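Local coordinates for protein PlyCB (Streptococcus phage C1, PDB 4F87) that forms the homooctameric, cell-wall-binding ring of the endolysin PlyC, which degrades the streptococcal peptidoglycan during phage-induced host lysis, at the interface of chains A and B. Sequence-based numbering; all coordinates share one arbitrary frame. Chains: chain A/B, PlyCB.

The interface of chains A and B. Residues chain A 39-42, 45; chain B 57-59, 61-62.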
loop_
_atom_site.group_PDB
_atom_site.type_symbol
_atom_site.label_atom_id
_atom_site.label_comp_id
_atom_site.label_asym_id
_atom_site.label_seq_id
_atom_site.Cartn_x
_atom_site.Cartn_y
_atom_site.Cartn_z
ATOM N N GLY A 39 13.386 24.894 -11.813
ATOM C CA GLY A 39 12.652 25.833 -12.646
ATOM C C GLY A 39 12.299 25.098 -13.926
ATOM O O GLY A 39 13.002 24.138 -14.324
ATOM N N ILE A 40 11.176 25.477 -14.531
ATOM C CA ILE A 40 10.721 24.887 -15.793
ATOM C C ILE A 40 10.782 25.993 -16.844
ATOM O O ILE A 40 10.231 27.078 -16.641
ATOM C CB ILE A 40 9.298 24.300 -15.671
ATOM C CG1 ILE A 40 9.179 23.256 -14.528
ATOM C CG2 ILE A 40 8.828 23.698 -17.012
ATOM C CD1 ILE A 40 9.984 22.038 -14.630
ATOM N N LYS A 41 11.506 25.743 -17.942
ATOM C CA LYS A 41 11.676 26.749 -18.985
ATOM C C LYS A 41 10.611 26.789 -20.045
ATOM O O LYS A 41 10.359 27.852 -20.621
ATOM C CB LYS A 41 13.063 26.617 -19.645
ATOM C CG LYS A 41 14.162 26.996 -18.650
ATOM C CD LYS A 41 15.561 26.849 -19.192
ATOM C CE LYS A 41 16.598 26.979 -18.081
ATOM N NZ LYS A 41 16.520 28.265 -17.323
ATOM N N ASP A 42 9.985 25.658 -20.340
ATOM C CA ASP A 42 9.045 25.591 -21.447
ATOM C C ASP A 42 7.675 25.071 -21.042
ATOM O O ASP A 42 7.550 24.115 -20.275
ATOM C CB ASP A 42 9.601 24.682 -22.548
ATOM C CG ASP A 42 10.847 25.233 -23.196
ATOM O OD1 ASP A 42 10.741 26.259 -23.908
ATOM O OD2 ASP A 42 11.932 24.659 -22.976
ATOM N N THR A 45 6.911 21.258 -21.136
ATOM C CA THR A 45 7.293 20.476 -19.967
ATOM C C THR A 45 6.251 20.588 -18.886
ATOM O O THR A 45 5.990 19.607 -18.189
ATOM C CB THR A 45 8.652 20.968 -19.483
ATOM O OG1 THR A 45 9.587 20.958 -20.582
ATOM C CG2 THR A 45 9.193 20.137 -18.319
ATOM N N ASN B 57 5.696 14.713 -22.249
ATOM C CA ASN B 57 6.524 15.624 -23.027
ATOM C C ASN B 57 7.440 16.431 -22.116
ATOM O O ASN B 57 6.985 16.974 -21.095
ATOM C CB ASN B 57 5.661 16.606 -23.831
ATOM C CG ASN B 57 4.977 16.027 -25.033
ATOM O OD1 ASN B 57 5.182 16.512 -26.184
ATOM N ND2 ASN B 57 4.098 15.077 -24.823
ATOM N N ILE B 58 8.731 16.550 -22.512
ATOM C CA ILE B 58 9.721 17.354 -21.801
ATOM C C ILE B 58 10.519 18.076 -22.859
ATOM O O ILE B 58 11.093 17.435 -23.754
ATOM C CB ILE B 58 10.642 16.509 -20.886
ATOM C CG1 ILE B 58 9.830 15.733 -19.840
ATOM C CG2 ILE B 58 11.708 17.392 -20.212
ATOM C CD1 ILE B 58 10.681 14.852 -18.892
ATOM N N SER B 59 10.587 19.393 -22.795
ATOM C CA SER B 59 11.352 20.145 -23.771
ATOM C C SER B 59 12.838 19.794 -23.664
ATOM O O SER B 59 13.319 19.439 -22.581
ATOM C CB SER B 59 11.123 21.627 -23.519
ATOM O OG SER B 59 11.833 22.477 -24.400
ATOM N N SER B 61 15.323 21.773 -23.504
ATOM C CA SER B 61 15.968 22.661 -22.534
ATOM C C SER B 61 15.679 22.280 -21.084
ATOM O O SER B 61 16.403 22.740 -20.197
ATOM C CB SER B 61 15.575 24.116 -22.766
ATOM O OG SER B 61 14.195 24.313 -22.518
ATOM N N ASP B 62 14.609 21.495 -20.820
ATOM C CA ASP B 62 14.274 21.108 -19.455
ATOM C C ASP B 62 14.822 19.747 -19.054
ATOM O O ASP B 62 14.776 19.406 -17.871
ATOM C CB ASP B 62 12.758 21.175 -19.262
ATOM C CG ASP B 62 12.241 22.599 -19.144
ATOM O OD1 ASP B 62 12.875 23.404 -18.440
ATOM O OD2 ASP B 62 11.155 22.889 -19.706
HETATM O O HOH W 1 14.663 23.538 -16.469
HETATM O O HOH W 2 13.388 27.116 -23.536
#
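The carboxylate of B:Asp62 enters the chain A turn between strand 36-40 and helix 43-50, meeting A:Lys41, A:Asp42 and A:Thr45 around its rim. Over one face lie the methyls A:Ile40 CG2, 3.7 Å from B:Asp62 OD2, and A:Thr45 CG2; the opposite face is turned towards the carboxylate of A:Asp42. Along the edge, two consecutive backbone amides occupy the syn lone pairs. A:Lys41 N gives B:Asp62 OD1 a nearly straight bond of 2.8 Å (170° at H), and A:Asp42 N reaches B:Asp62 OD2 at 3.1 Å. The hydroxyl A:Thr45 OG1 takes the anti lone pair of B:Asp62 OD2 at 2.6 Å, so this oxygen is gripped by two donors. Aspartate suits the place because its short, flat, two-oxygen tip matches the paired amides. The start of the helix may further stabilise its negative charge, as may A:Lys41, whose NZ stays 6.2 Å from B:Asp62 OD1, too far for a salt bridge. Water 1 links B:Asp62 OD1 to the carbonyl of A:Gly39.

Threonine serves as a relay: while donating to B:Asp62, A:Thr45 OG1 accepts from the backbone N of B:Ser59 at 2.9 Å. Its methyl meanwhile packs near B:Asp62 CB.

The second flat group, the carboxylate of A:Asp42, is met from above one face by B:Ser59 OG, which donates to A:Asp42 OD2 at 2.6 Å, 68° out of the plane. B:Ser59 holds its OG anti to its own backbone N (chi1 179°), pointing it at that face, and serine is small enough for its CB to pack against A:Asp42 CB. Water 2, displaced towards the opposite side, joins A:Asp42 OD1 to B:Ser61 OG; the direct approach of that hydroxyl to A:Asp42 OD2 is too short to interpret.

Together these reciprocal bonds tie each turn to the neighbouring subunit's 59-62 segment, helping to hold together the PlyCB octameric ring, which assembles with one PlyCA in the holoenzyme.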